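Local coordinates for protein metal-dependent phosphohydrolase, HDOD domain-containing (PDB 3HC1) that is of unknown function but carries a two-iron HD-type metal site in an all-helical HDOD fold, consistent with a metal-dependent phosphohydrolase, at residues A127-L132 with D238-L243; V234-E239 with L283-L288; R244-E249 with S290-I295; E135-L140 with P265-I270. One frame throughout, in Å; residues are numbered along the deposited sequence.

Contact 1. Residues A127-L132 with D238-L243. With FE (Fe (III) ion), chain C.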
loop_
_atom_site.group_PDB
_atom_site.type_symbol
_atom_site.label_atom_id
_atom_site.label_comp_id
_atom_site.label_asym_id
_atom_site.label_seq_id
_atom_site.Cartn_x
_atom_site.Cartn_y
_atom_site.Cartn_z
ATOM N N ALA A 127 0.576 -4.117 0.646
ATOM C CA ALA A 127 0.036 -4.413 -0.676
ATOM C C ALA A 127 -0.198 -5.924 -0.806
ATOM O O ALA A 127 -1.289 -6.379 -1.216
ATOM C CB ALA A 127 0.986 -3.927 -1.790
ATOM N N ARG A 128 0.853 -6.692 -0.531
ATOM C CA ARG A 128 0.839 -8.138 -0.789
ATOM C C ARG A 128 -0.128 -8.886 0.097
ATOM O O ARG A 128 -0.828 -9.810 -0.357
ATOM C CB ARG A 128 2.226 -8.741 -0.660
ATOM C CG ARG A 128 3.125 -8.405 -1.799
ATOM C CD ARG A 128 4.540 -8.970 -1.651
ATOM N NE ARG A 128 5.338 -8.624 -2.806
ATOM C CZ ARG A 128 6.601 -8.982 -3.021
ATOM N NH1 ARG A 128 7.267 -9.736 -2.152
ATOM N NH2 ARG A 128 7.190 -8.603 -4.141
ATOM N N ILE A 129 -0.141 -8.539 1.379
ATOM C CA ILE A 129 -1.062 -9.165 2.324
ATOM C C ILE A 129 -2.494 -8.765 2.030
ATOM O O ILE A 129 -3.396 -9.619 2.075
ATOM C CB ILE A 129 -0.679 -8.860 3.812
ATOM C CG1 ILE A 129 0.572 -9.695 4.119
ATOM C CG2 ILE A 129 -1.872 -9.205 4.791
ATOM C CD1 ILE A 129 1.325 -9.338 5.294
ATOM N N ALA A 130 -2.722 -7.480 1.740
ATOM C CA ALA A 130 -4.065 -7.049 1.377
ATOM C C ALA A 130 -4.560 -7.811 0.129
ATOM O O ALA A 130 -5.725 -8.192 0.083
ATOM C CB ALA A 130 -4.128 -5.598 1.162
ATOM N N LYS A 131 -3.674 -8.066 -0.823
ATOM C CA LYS A 131 -4.060 -8.817 -1.995
ATOM C C LYS A 131 -4.396 -10.240 -1.617
ATOM O O LYS A 131 -5.411 -10.742 -2.097
ATOM C CB LYS A 131 -3.039 -8.798 -3.098
ATOM C CG LYS A 131 -3.649 -9.270 -4.437
ATOM C CD LYS A 131 -2.625 -9.376 -5.528
ATOM C CE LYS A 131 -3.256 -9.918 -6.827
ATOM N NZ LYS A 131 -2.224 -10.256 -7.864
ATOM N N LEU A 132 -3.573 -10.879 -0.757
ATOM C CA LEU A 132 -3.847 -12.262 -0.316
ATOM C C LEU A 132 -5.261 -12.362 0.257
ATOM O O LEU A 132 -6.015 -13.313 -0.079
ATOM C CB LEU A 132 -2.829 -12.755 0.713
ATOM C CG LEU A 132 -1.403 -13.038 0.239
ATOM C CD1 LEU A 132 -0.458 -13.118 1.437
ATOM C CD2 LEU A 132 -1.336 -14.306 -0.638
ATOM N N ASP A 238 -2.549 -3.455 7.168
ATOM C CA ASP A 238 -1.654 -2.530 7.808
ATOM C C ASP A 238 -1.460 -2.900 9.278
ATOM O O ASP A 238 -0.330 -2.995 9.768
ATOM C CB ASP A 238 -2.146 -1.084 7.679
ATOM C CG ASP A 238 -1.355 -0.152 8.525
ATOM O OD1 ASP A 238 -0.148 -0.104 8.300
ATOM O OD2 ASP A 238 -1.895 0.493 9.443
ATOM N N GLU A 239 -2.563 -3.103 9.989
ATOM C CA GLU A 239 -2.492 -3.518 11.380
ATOM C C GLU A 239 -1.730 -4.863 11.550
ATOM O O GLU A 239 -0.867 -5.005 12.430
ATOM C CB GLU A 239 -3.888 -3.534 12.036
ATOM C CG GLU A 239 -3.773 -3.672 13.554
ATOM C CD GLU A 239 -4.999 -3.293 14.295
ATOM O OE1 GLU A 239 -6.029 -3.262 13.641
ATOM O OE2 GLU A 239 -4.928 -2.988 15.511
ATOM N N TYR A 240 -1.978 -5.802 10.643
ATOM C CA TYR A 240 -1.309 -7.082 10.654
ATOM C C TYR A 240 0.207 -6.901 10.518
ATOM O O TYR A 240 0.968 -7.395 11.353
ATOM C CB TYR A 240 -1.818 -8.016 9.542
ATOM C CG TYR A 240 -1.103 -9.331 9.570
ATOM C CD1 TYR A 240 0.112 -9.506 8.911
ATOM C CD2 TYR A 240 -1.601 -10.388 10.306
ATOM C CE1 TYR A 240 0.776 -10.693 8.997
ATOM C CE2 TYR A 240 -0.943 -11.563 10.398
ATOM C CZ TYR A 240 0.226 -11.735 9.744
ATOM O OH TYR A 240 0.869 -12.937 9.879
ATOM N N CYS A 241 0.629 -6.174 9.475
ATOM C CA CYS A 241 2.032 -5.890 9.226
ATOM C C CYS A 241 2.685 -5.182 10.404
ATOM O O CYS A 241 3.779 -5.547 10.790
ATOM C CB CYS A 241 2.202 -5.110 7.961
ATOM S SG CYS A 241 1.970 -6.176 6.493
ATOM N N THR A 242 1.987 -4.210 11.004
ATOM C CA THR A 242 2.526 -3.445 12.124
ATOM C C THR A 242 2.733 -4.354 13.316
ATOM O O THR A 242 3.726 -4.231 14.018
ATOM C CB THR A 242 1.607 -2.266 12.471
ATOM O OG1 THR A 242 1.476 -1.469 11.294
ATOM C CG2 THR A 242 2.182 -1.388 13.620
ATOM N N LEU A 243 1.795 -5.264 13.528
ATOM C CA LEU A 243 1.875 -6.249 14.630
ATOM C C LEU A 243 2.784 -7.450 14.363
ATOM O O LEU A 243 3.136 -8.117 15.299
ATOM C CB LEU A 243 0.481 -6.727 15.058
ATOM C CG LEU A 243 -0.371 -5.713 15.834
ATOM C CD1 LEU A 243 -1.858 -6.193 15.920
ATOM C CD2 LEU A 243 0.186 -5.345 17.208
HETATM FE FE FE C . 0.810 1.670 7.295
HETATM O O HOH W 1 -0.804 2.682 7.866
#
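Ile129 meets Tyr240 and Cys241 in a small, buried, wholly apolar contact between helix 116-136 and helix 229-243, deep in the chain and beside a metal site. A single methyl does the touching. With CG1 of Ile129 beside the backbone N and anti to the carbonyl carbon (chi1 -73°), CD1 is carried across to the other helix, where it lies 3.4 Å from Cys241 SG, a close approach for a methyl and a sulfur. The same CD1 is 3.8 Å from Tyr240 CD1, reaching the ring obliquely, and the two side chains run at about a right angle. The backbones stay apart, the nearest CA atoms being those of Ile129 and Cys241 at 8.2 Å. The hydroxyl end of Tyr240 passes beyond the isoleucine to a hydrogen bond with Asp289, while Ile292 of helix 281-302 also packs on both Ile129 and Tyr240.

Asp238, one turn before Thr242, points away from helix 116-136 and serves the metal. Its OD1 binds an iron(III) ion at 2.2 Å, and a water ligand of that ion sits 2.0 Å from the metal. Behind it, Asp238 O takes both the backbone N and, at 2.8 Å, OG1 of Thr242, whose hydroxyl approaches from above the carbonyl plane. His122, His152, Asp153 and Glu249 complete the protein ligands of this iron. His122 comes from helix 116-136 and Asp238 from helix 229-243, so each of the two packed helices supplies a ligand, in keeping with the H...HD...D metal motif of HD-domain proteins.

Contact 2. Residues V234-E239 with L283-L288. With FE (Fe (III) ion), chain C.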
loop_
_atom_site.group_PDB
_atom_site.type_symbol
_atom_site.label_atom_id
_atom_site.label_comp_id
_atom_site.label_asym_id
_atom_site.label_seq_id
_atom_site.Cartn_x
_atom_site.Cartn_y
_atom_site.Cartn_z
ATOM N N VAL A 234 -7.088 -3.305 3.298
ATOM C CA VAL A 234 -5.809 -2.585 3.502
ATOM C C VAL A 234 -5.684 -2.195 4.967
ATOM O O VAL A 234 -4.566 -2.270 5.527
ATOM C CB VAL A 234 -5.712 -1.362 2.562
ATOM C CG1 VAL A 234 -4.510 -0.356 2.954
ATOM C CG2 VAL A 234 -5.662 -1.816 1.062
ATOM N N ALA A 235 -6.780 -1.776 5.614
ATOM C CA ALA A 235 -6.680 -1.455 7.061
ATOM C C ALA A 235 -6.255 -2.674 7.828
ATOM O O ALA A 235 -5.394 -2.558 8.711
ATOM C CB ALA A 235 -7.991 -0.906 7.692
ATOM N N PHE A 236 -6.864 -3.843 7.532
ATOM C CA PHE A 236 -6.439 -5.087 8.196
ATOM C C PHE A 236 -4.972 -5.392 7.924
ATOM O O PHE A 236 -4.178 -5.657 8.857
ATOM C CB PHE A 236 -7.323 -6.307 7.857
ATOM C CG PHE A 236 -6.856 -7.561 8.485
ATOM C CD1 PHE A 236 -5.861 -8.302 7.903
ATOM C CD2 PHE A 236 -7.334 -7.936 9.735
ATOM C CE1 PHE A 236 -5.371 -9.412 8.501
ATOM C CE2 PHE A 236 -6.847 -9.058 10.342
ATOM C CZ PHE A 236 -5.872 -9.794 9.734
ATOM N N ALA A 237 -4.592 -5.341 6.656
ATOM C CA ALA A 237 -3.210 -5.632 6.273
ATOM C C ALA A 237 -2.193 -4.711 6.963
ATOM O O ALA A 237 -1.108 -5.158 7.348
ATOM C CB ALA A 237 -3.033 -5.639 4.741
ATOM N N ASP A 238 -2.549 -3.455 7.168
ATOM C CA ASP A 238 -1.654 -2.530 7.808
ATOM C C ASP A 238 -1.460 -2.900 9.278
ATOM O O ASP A 238 -0.330 -2.995 9.768
ATOM C CB ASP A 238 -2.146 -1.084 7.679
ATOM C CG ASP A 238 -1.355 -0.152 8.525
ATOM O OD1 ASP A 238 -0.148 -0.104 8.300
ATOM O OD2 ASP A 238 -1.895 0.493 9.443
ATOM N N GLU A 239 -2.563 -3.103 9.989
ATOM C CA GLU A 239 -2.492 -3.518 11.380
ATOM C C GLU A 239 -1.730 -4.863 11.550
ATOM O O GLU A 239 -0.867 -5.005 12.430
ATOM C CB GLU A 239 -3.888 -3.534 12.036
ATOM C CG GLU A 239 -3.773 -3.672 13.554
ATOM C CD GLU A 239 -4.999 -3.293 14.295
ATOM O OE1 GLU A 239 -6.029 -3.262 13.641
ATOM O OE2 GLU A 239 -4.928 -2.988 15.511
ATOM N N LEU A 283 -8.811 -19.161 9.711
ATOM C CA LEU A 283 -7.848 -19.861 8.834
ATOM C C LEU A 283 -6.987 -18.887 8.024
ATOM O O LEU A 283 -5.815 -19.161 7.779
ATOM C CB LEU A 283 -8.569 -20.824 7.903
ATOM C CG LEU A 283 -9.354 -21.907 8.662
ATOM C CD1 LEU A 283 -10.210 -22.757 7.685
ATOM C CD2 LEU A 283 -8.433 -22.794 9.530
ATOM N N ILE A 284 -7.559 -17.755 7.622
ATOM C CA ILE A 284 -6.778 -16.724 6.928
ATOM C C ILE A 284 -5.690 -16.141 7.842
ATOM O O ILE A 284 -4.558 -16.024 7.425
ATOM C CB ILE A 284 -7.630 -15.555 6.359
ATOM C CG1 ILE A 284 -8.705 -16.066 5.376
ATOM C CG2 ILE A 284 -6.712 -14.475 5.660
ATOM C CD1 ILE A 284 -9.733 -15.022 5.000
ATOM N N VAL A 285 -6.036 -15.761 9.070
ATOM C CA VAL A 285 -5.033 -15.264 9.996
ATOM C C VAL A 285 -3.955 -16.335 10.214
ATOM O O VAL A 285 -2.763 -16.040 10.174
ATOM C CB VAL A 285 -5.626 -14.835 11.343
ATOM C CG1 VAL A 285 -4.457 -14.516 12.355
ATOM C CG2 VAL A 285 -6.490 -13.632 11.154
ATOM N N ALA A 286 -4.388 -17.590 10.402
ATOM C CA ALA A 286 -3.448 -18.685 10.583
ATOM C C ALA A 286 -2.493 -18.837 9.430
ATOM O O ALA A 286 -1.248 -19.013 9.658
ATOM C CB ALA A 286 -4.151 -19.991 10.881
ATOM N N GLU A 287 -3.032 -18.748 8.212
ATOM C CA GLU A 287 -2.209 -18.815 6.990
ATOM C C GLU A 287 -1.175 -17.696 6.909
ATOM O O GLU A 287 0.003 -17.922 6.558
ATOM C CB GLU A 287 -3.088 -18.789 5.732
ATOM C CG GLU A 287 -2.278 -18.911 4.463
ATOM C CD GLU A 287 -3.084 -18.707 3.200
ATOM O OE1 GLU A 287 -4.336 -18.616 3.250
ATOM O OE2 GLU A 287 -2.448 -18.685 2.138
ATOM N N LEU A 288 -1.627 -16.470 7.163
ATOM C CA LEU A 288 -0.706 -15.315 7.178
ATOM C C LEU A 288 0.445 -15.547 8.161
ATOM O O LEU A 288 1.633 -15.409 7.820
ATOM C CB LEU A 288 -1.474 -14.028 7.506
ATOM C CG LEU A 288 -2.416 -13.567 6.353
ATOM C CD1 LEU A 288 -3.248 -12.405 6.848
ATOM C CD2 LEU A 288 -1.679 -13.241 5.035
HETATM FE FE FE C . 0.810 1.670 7.295
HETATM O O HOH W 1 -0.804 2.682 7.866
#
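Phe236 sets the outer end of its ring against Val285 and Leu288, joining helix 229-243, which bears an iron ligand of the HD-type site, to the C-terminal helix 281-302. Along the first segment, Val234 comes before the contact and packs on His152, another ligand of the metal site. Phe236 then makes the whole of the crossing. CG stands anti to the backbone N (chi1 178°), which extends the ring from its own helix so that its far end spans a gap of 10.4 Å between Phe236 CA and Val285 CA. Two neighbouring ring atoms meet two residues lying one turn apart on the opposing helix. Phe236 CZ is 4.1 Å from Val285 CG2, an oblique approach in which the side chains run at roughly a right angle.

Other groups pack round the ring: Trp267 meets it with the planes at about 55°, His264 makes an edge-to-face pair with it, and Ile133 of helix 116-136 touches it. Next in sequence, Ala237 packs against Ile129 and Ala130 of that same helix. Asp238 follows, directed to the iron, so successive residues serve the core and the metal site from different faces of one helix. Glu239 ends the segment with OE2 hydrogen-bonded to His251. The second apolar touch of Phe236 is at the ring edge, near its plane, where Leu288 CD1 lies 4.0 Å from Phe236 CE1.

Contact 3. Residues R244-E249 with S290-I295. With FE (Fe (III) ion), chain C; FE (Fe (III) ion), chain B.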
loop_
_atom_site.group_PDB
_atom_site.type_symbol
_atom_site.label_atom_id
_atom_site.label_comp_id
_atom_site.label_asym_id
_atom_site.label_seq_id
_atom_site.Cartn_x
_atom_site.Cartn_y
_atom_site.Cartn_z
ATOM N N ARG A 244 3.183 -7.709 13.132
ATOM C CA ARG A 244 4.027 -8.853 12.786
ATOM C C ARG A 244 5.354 -8.445 12.148
ATOM O O ARG A 244 5.808 -9.052 11.181
ATOM C CB ARG A 244 3.258 -9.779 11.832
ATOM C CG ARG A 244 2.010 -10.407 12.419
ATOM C CD ARG A 244 2.284 -11.270 13.609
ATOM N NE ARG A 244 1.199 -12.212 13.908
ATOM C CZ ARG A 244 0.895 -12.685 15.127
ATOM N NH1 ARG A 244 1.562 -12.310 16.182
ATOM N NH2 ARG A 244 -0.098 -13.542 15.296
ATOM N N ARG A 245 5.950 -7.383 12.671
ATOM C CA ARG A 245 7.318 -6.977 12.384
ATOM C C ARG A 245 7.516 -6.553 10.929
ATOM O O ARG A 245 8.597 -6.726 10.396
ATOM C CB ARG A 245 8.350 -8.069 12.746
ATOM C CG ARG A 245 8.259 -8.674 14.189
ATOM C CD ARG A 245 9.289 -9.808 14.361
ATOM N NE ARG A 245 9.680 -9.983 15.761
ATOM C CZ ARG A 245 9.320 -10.995 16.550
ATOM N NH1 ARG A 245 8.528 -11.980 16.114
ATOM N NH2 ARG A 245 9.765 -11.026 17.805
ATOM N N LEU A 246 6.476 -5.999 10.298
ATOM C CA LEU A 246 6.602 -5.503 8.929
ATOM C C LEU A 246 6.054 -4.052 8.881
ATOM O O LEU A 246 5.230 -3.698 8.051
ATOM C CB LEU A 246 5.906 -6.464 7.968
ATOM C CG LEU A 246 6.030 -6.330 6.431
ATOM C CD1 LEU A 246 7.462 -6.035 6.045
ATOM C CD2 LEU A 246 5.476 -7.586 5.783
ATOM N N GLY A 247 6.476 -3.245 9.845
ATOM C CA GLY A 247 5.988 -1.876 9.970
ATOM C C GLY A 247 6.796 -0.976 10.865
ATOM O O GLY A 247 7.913 -1.331 11.353
ATOM N N PHE A 248 6.270 0.217 11.067
ATOM C CA PHE A 248 7.021 1.228 11.833
ATOM C C PHE A 248 6.129 2.183 12.572
ATOM O O PHE A 248 6.624 3.012 13.302
ATOM C CB PHE A 248 7.935 2.055 10.871
ATOM C CG PHE A 248 7.155 2.874 9.854
ATOM C CD1 PHE A 248 6.681 2.281 8.716
ATOM C CD2 PHE A 248 6.850 4.230 10.095
ATOM C CE1 PHE A 248 5.898 3.018 7.770
ATOM C CE2 PHE A 248 6.093 4.966 9.182
ATOM C CZ PHE A 248 5.617 4.364 8.018
ATOM N N GLU A 249 4.819 2.180 12.294
ATOM C CA GLU A 249 3.977 3.264 12.748
ATOM C C GLU A 249 3.579 3.109 14.197
ATOM O O GLU A 249 3.043 4.033 14.771
ATOM C CB GLU A 249 2.730 3.384 11.850
ATOM C CG GLU A 249 3.066 3.816 10.424
ATOM C CD GLU A 249 1.967 3.451 9.492
ATOM O OE1 GLU A 249 1.850 2.269 9.187
ATOM O OE2 GLU A 249 1.192 4.341 9.119
ATOM N N SER A 290 1.535 -18.289 9.385
ATOM C CA SER A 290 2.417 -19.366 8.922
ATOM C C SER A 290 3.384 -18.918 7.809
ATOM O O SER A 290 4.413 -19.538 7.588
ATOM C CB SER A 290 1.608 -20.582 8.452
ATOM O OG SER A 290 1.164 -20.427 7.113
ATOM N N SER A 291 3.074 -17.849 7.097
ATOM C CA SER A 291 3.962 -17.442 5.991
ATOM C C SER A 291 4.623 -16.056 6.097
ATOM O O SER A 291 5.393 -15.636 5.179
ATOM C CB SER A 291 3.202 -17.583 4.667
ATOM O OG SER A 291 2.054 -16.803 4.723
ATOM N N ILE A 292 4.397 -15.366 7.216
ATOM C CA ILE A 292 4.886 -13.993 7.355
ATOM C C ILE A 292 6.423 -13.888 7.404
ATOM O O ILE A 292 6.960 -12.956 6.886
ATOM C CB ILE A 292 4.220 -13.269 8.560
ATOM C CG1 ILE A 292 4.516 -11.779 8.564
ATOM C CG2 ILE A 292 4.611 -13.908 9.875
ATOM C CD1 ILE A 292 4.045 -11.025 7.389
ATOM N N VAL A 293 7.131 -14.866 7.961
ATOM C CA VAL A 293 8.583 -14.838 7.882
ATOM C C VAL A 293 9.042 -14.842 6.407
ATOM O O VAL A 293 9.882 -14.020 5.972
ATOM C CB VAL A 293 9.195 -16.005 8.698
ATOM C CG1 VAL A 293 10.713 -16.223 8.370
ATOM C CG2 VAL A 293 8.973 -15.694 10.174
ATOM N N GLU A 294 8.485 -15.768 5.650
ATOM C CA GLU A 294 8.735 -15.827 4.205
ATOM C C GLU A 294 8.298 -14.562 3.465
ATOM O O GLU A 294 9.044 -14.042 2.612
ATOM C CB GLU A 294 8.061 -17.041 3.615
ATOM C CG GLU A 294 8.798 -18.298 3.972
ATOM C CD GLU A 294 7.938 -19.533 3.917
ATOM O OE1 GLU A 294 6.894 -19.586 4.625
ATOM O OE2 GLU A 294 8.335 -20.468 3.180
ATOM N N ILE A 295 7.149 -14.020 3.828
ATOM C CA ILE A 295 6.648 -12.780 3.159
ATOM C C ILE A 295 7.646 -11.632 3.412
ATOM O O ILE A 295 8.112 -10.956 2.481
ATOM C CB ILE A 295 5.230 -12.403 3.631
ATOM C CG1 ILE A 295 4.183 -13.376 3.075
ATOM C CG2 ILE A 295 4.871 -10.975 3.217
ATOM C CD1 ILE A 295 2.880 -13.385 3.898
HETATM FE FE FE C . 0.810 1.670 7.295
HETATM FE FE FE B . -0.682 4.568 7.898
HETATM O O HOH W 1 -0.804 2.682 7.866
#
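Ile292 of helix 281-302 packs against Arg244 and Leu246, in the loop that leaves helix 229-243 and leads to Glu249, one of the groups that bridge the two irons of this HD-type site. Followed outward, Ile292 CB carries CG1 anti to the backbone N (chi1 -169°), and this branch points at the loop. CG1 lies 4.0 Å from Arg244 CB and equally far from Arg244 O, where the helix gives way to the loop. Beyond it, CD1 comes 4.1 Å from Leu246 CD2, the side chains meeting at a slant. CD2 of Leu246 also reaches Ile295 CG2 at 4.3 Å, so this one methyl spans two residues a turn apart.

Arg244 bends at chi2, its end leading off to a salt bridge with Asp289. Leu246 also packs on Cys241 of helix 229-243, and its carbonyl oxygen accepts a hydrogen bond from His122 ND1. That bond ties the loop to an iron ligand and would help set the rotation of the imidazole, whose NE2 holds the iron.

Glu249 CG sits over one face of the Phe248 ring, 3.4 Å from its plane and nearer the edge than the centre. The carboxylate then splits between the metals: Glu249 OE1 binds the iron also held by Asp238, and OE2 binds the second iron 2.2 Å away, alongside Asp153, His193, His217 and His218, with a water between the two metals.

Contact 4. Residues E135-L140 with P265-I270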
loop_
_atom_site.group_PDB
_atom_site.type_symbol
_atom_site.label_atom_id
_atom_site.label_comp_id
_atom_site.label_asym_id
_atom_site.label_seq_id
_atom_site.Cartn_x
_atom_site.Cartn_y
_atom_site.Cartn_z
ATOM N N GLU A 135 -7.927 -12.240 -2.463
ATOM C CA GLU A 135 -8.009 -13.571 -3.052
ATOM C C GLU A 135 -8.778 -14.562 -2.179
ATOM O O GLU A 135 -9.692 -15.237 -2.668
ATOM C CB GLU A 135 -6.594 -14.072 -3.410
ATOM C CG GLU A 135 -5.952 -13.194 -4.512
ATOM C CD GLU A 135 -4.461 -13.452 -4.740
ATOM O OE1 GLU A 135 -3.762 -13.956 -3.840
ATOM O OE2 GLU A 135 -4.000 -13.135 -5.850
ATOM N N ARG A 136 -8.468 -14.616 -0.882
ATOM C CA ARG A 136 -9.124 -15.581 0.003
ATOM C C ARG A 136 -10.587 -15.295 0.284
ATOM O O ARG A 136 -11.333 -16.197 0.693
ATOM C CB ARG A 136 -8.400 -15.706 1.361
ATOM C CG ARG A 136 -6.989 -16.200 1.282
ATOM C CD ARG A 136 -6.847 -17.608 0.747
ATOM N NE ARG A 136 -5.425 -17.893 0.615
ATOM C CZ ARG A 136 -4.660 -17.585 -0.430
ATOM N NH1 ARG A 136 -5.169 -17.032 -1.528
ATOM N NH2 ARG A 136 -3.359 -17.847 -0.380
ATOM N N THR A 137 -11.022 -14.066 0.064
ATOM C CA THR A 137 -12.398 -13.695 0.354
ATOM C C THR A 137 -13.203 -13.590 -0.939
ATOM O O THR A 137 -14.365 -13.198 -0.916
ATOM C CB THR A 137 -12.438 -12.378 1.160
ATOM O OG1 THR A 137 -11.840 -11.306 0.397
ATOM C CG2 THR A 137 -11.735 -12.542 2.535
ATOM N N GLY A 138 -12.566 -13.900 -2.065
ATOM C CA GLY A 138 -13.220 -13.917 -3.385
ATOM C C GLY A 138 -13.468 -12.557 -4.010
ATOM O O GLY A 138 -14.348 -12.419 -4.883
ATOM N N PHE A 139 -12.694 -11.547 -3.602
ATOM C CA PHE A 139 -12.869 -10.207 -4.151
ATOM C C PHE A 139 -12.432 -10.248 -5.628
ATOM O O PHE A 139 -11.376 -10.772 -5.962
ATOM C CB PHE A 139 -12.077 -9.169 -3.338
ATOM C CG PHE A 139 -12.327 -7.778 -3.754
ATOM C CD1 PHE A 139 -13.464 -7.112 -3.336
ATOM C CD2 PHE A 139 -11.460 -7.120 -4.606
ATOM C CE1 PHE A 139 -13.708 -5.803 -3.743
ATOM C CE2 PHE A 139 -11.710 -5.819 -5.027
ATOM C CZ PHE A 139 -12.833 -5.160 -4.586
ATOM N N LEU A 140 -13.287 -9.765 -6.522
ATOM C CA LEU A 140 -13.101 -9.961 -7.978
ATOM C C LEU A 140 -11.891 -9.289 -8.697
ATOM O O LEU A 140 -11.375 -9.796 -9.716
ATOM C CB LEU A 140 -14.424 -9.610 -8.719
ATOM C CG LEU A 140 -15.492 -10.717 -8.621
ATOM C CD1 LEU A 140 -16.736 -10.448 -9.539
ATOM C CD2 LEU A 140 -14.901 -12.094 -8.952
ATOM N N PRO A 265 -12.456 -5.554 13.011
ATOM C CA PRO A 265 -13.700 -5.076 12.396
ATOM C C PRO A 265 -13.768 -5.173 10.870
ATOM O O PRO A 265 -14.872 -5.131 10.301
ATOM C CB PRO A 265 -13.778 -3.607 12.857
ATOM C CG PRO A 265 -12.460 -3.264 13.388
ATOM C CD PRO A 265 -11.858 -4.525 13.886
ATOM N N SER A 266 -12.621 -5.305 10.212
ATOM C CA SER A 266 -12.603 -5.403 8.764
ATOM C C SER A 266 -13.346 -6.643 8.270
ATOM O O SER A 266 -13.899 -6.606 7.196
ATOM C CB SER A 266 -11.193 -5.428 8.203
ATOM O OG SER A 266 -10.596 -4.166 8.256
ATOM N N TRP A 267 -13.337 -7.725 9.047
ATOM C CA TRP A 267 -13.931 -8.978 8.599
ATOM C C TRP A 267 -15.424 -8.793 8.375
ATOM O O TRP A 267 -15.911 -9.186 7.349
ATOM C CB TRP A 267 -13.653 -10.150 9.550
ATOM C CG TRP A 267 -12.253 -10.453 9.676
ATOM C CD1 TRP A 267 -11.507 -10.403 10.816
ATOM C CD2 TRP A 267 -11.354 -10.795 8.618
ATOM N NE1 TRP A 267 -10.200 -10.722 10.533
ATOM C CE2 TRP A 267 -10.085 -10.975 9.191
ATOM C CE3 TRP A 267 -11.519 -11.049 7.246
ATOM C CZ2 TRP A 267 -8.959 -11.362 8.432
ATOM C CZ3 TRP A 267 -10.421 -11.395 6.492
ATOM C CH2 TRP A 267 -9.146 -11.547 7.079
ATOM N N GLY A 268 -16.133 -8.164 9.324
ATOM C CA GLY A 268 -17.518 -7.780 9.125
ATOM C C GLY A 268 -17.761 -6.821 7.954
ATOM O O GLY A 268 -18.767 -6.935 7.236
ATOM N N VAL A 269 -16.835 -5.901 7.716
ATOM C CA VAL A 269 -17.006 -4.922 6.638
ATOM C C VAL A 269 -16.917 -5.616 5.278
ATOM O O VAL A 269 -17.747 -5.354 4.349
ATOM C CB VAL A 269 -16.015 -3.735 6.816
ATOM C CG1 VAL A 269 -15.995 -2.815 5.582
ATOM C CG2 VAL A 269 -16.449 -2.945 8.073
ATOM N N ILE A 270 -15.991 -6.567 5.190
ATOM C CA ILE A 270 -15.805 -7.374 3.976
ATOM C C ILE A 270 -17.077 -8.195 3.736
ATOM O O ILE A 270 -17.588 -8.158 2.622
ATOM C CB ILE A 270 -14.559 -8.280 4.054
ATOM C CG1 ILE A 270 -13.311 -7.423 4.090
ATOM C CG2 ILE A 270 -14.490 -9.253 2.852
ATOM C CD1 ILE A 270 -12.036 -8.139 4.478
#
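Thr137 and Ile270 form the larger van der Waals contact here, with Trp267 adding a lighter one. Thr137 CB is 4.1 Å from Ile270 CG2, and the two side chains run at about a right angle. CG2 of Ile270 stands anti to its backbone N, beside the carbonyl carbon, which turns this branch toward the threonine. The other van der Waals approach is made by the methyl: Thr137 CG2 comes to the edge of the indole, near its plane, 4.3 Å from Trp267 CZ3. The benzene end of the tryptophan thus does the touching, although its CB starts off to one side. Met233 packs on both Thr137 and Ile270, and Phe279 does likewise.

In fold terms, the contact joins the end of helix 116-136 to the short helix 266-273, away from the iron site. The helix closes in a Schellman motif at Gly138, whose positive phi (77°) suits glycine and lets the chain turn off toward Phe139 and Leu140. Gly138 N bonds back to Glu135 O at 3.2 Å.

The polar atoms bond outside the contact: Thr137 OG1, set between the backbone N and the carbonyl carbon (chi1 61°), hydrogen-bonds to Ile133 O one turn back. Trp267 NE1 bonds to Leu261 O, at the pyrrole end of the indole and so remote from the threonine. Ser266 OG bonds to Ala232 O of helix 229-243. Arg136, in the last turn of helix 116-136, forms a salt bridge through NH2 with Glu287 of helix 281-302.

From the N terminus, helix 116-136 gives 127-132 to contact 1, and its end with the turn after it, 135-140, opens contact 4. Helix 229-243 follows: 234-239 opens contact 2, and 238-243, sharing Asp238 and Glu239 with it, closes contact 1 over 105 residues. The loop 244-249 then opens contact 3, in series with contact 1. Segment 265-270 closes contact 4, the longest loop, which crosses contacts 1, 2 and 3. Helix 281-302 closes contact 2, then contact 3, and those two also cross. Helices 116-136, 229-243 and 281-302 are tied together beside one iron, which contacts 1, 2 and 3 all touch, while contact 4 joins the end of helix 116-136 to helix 266-273.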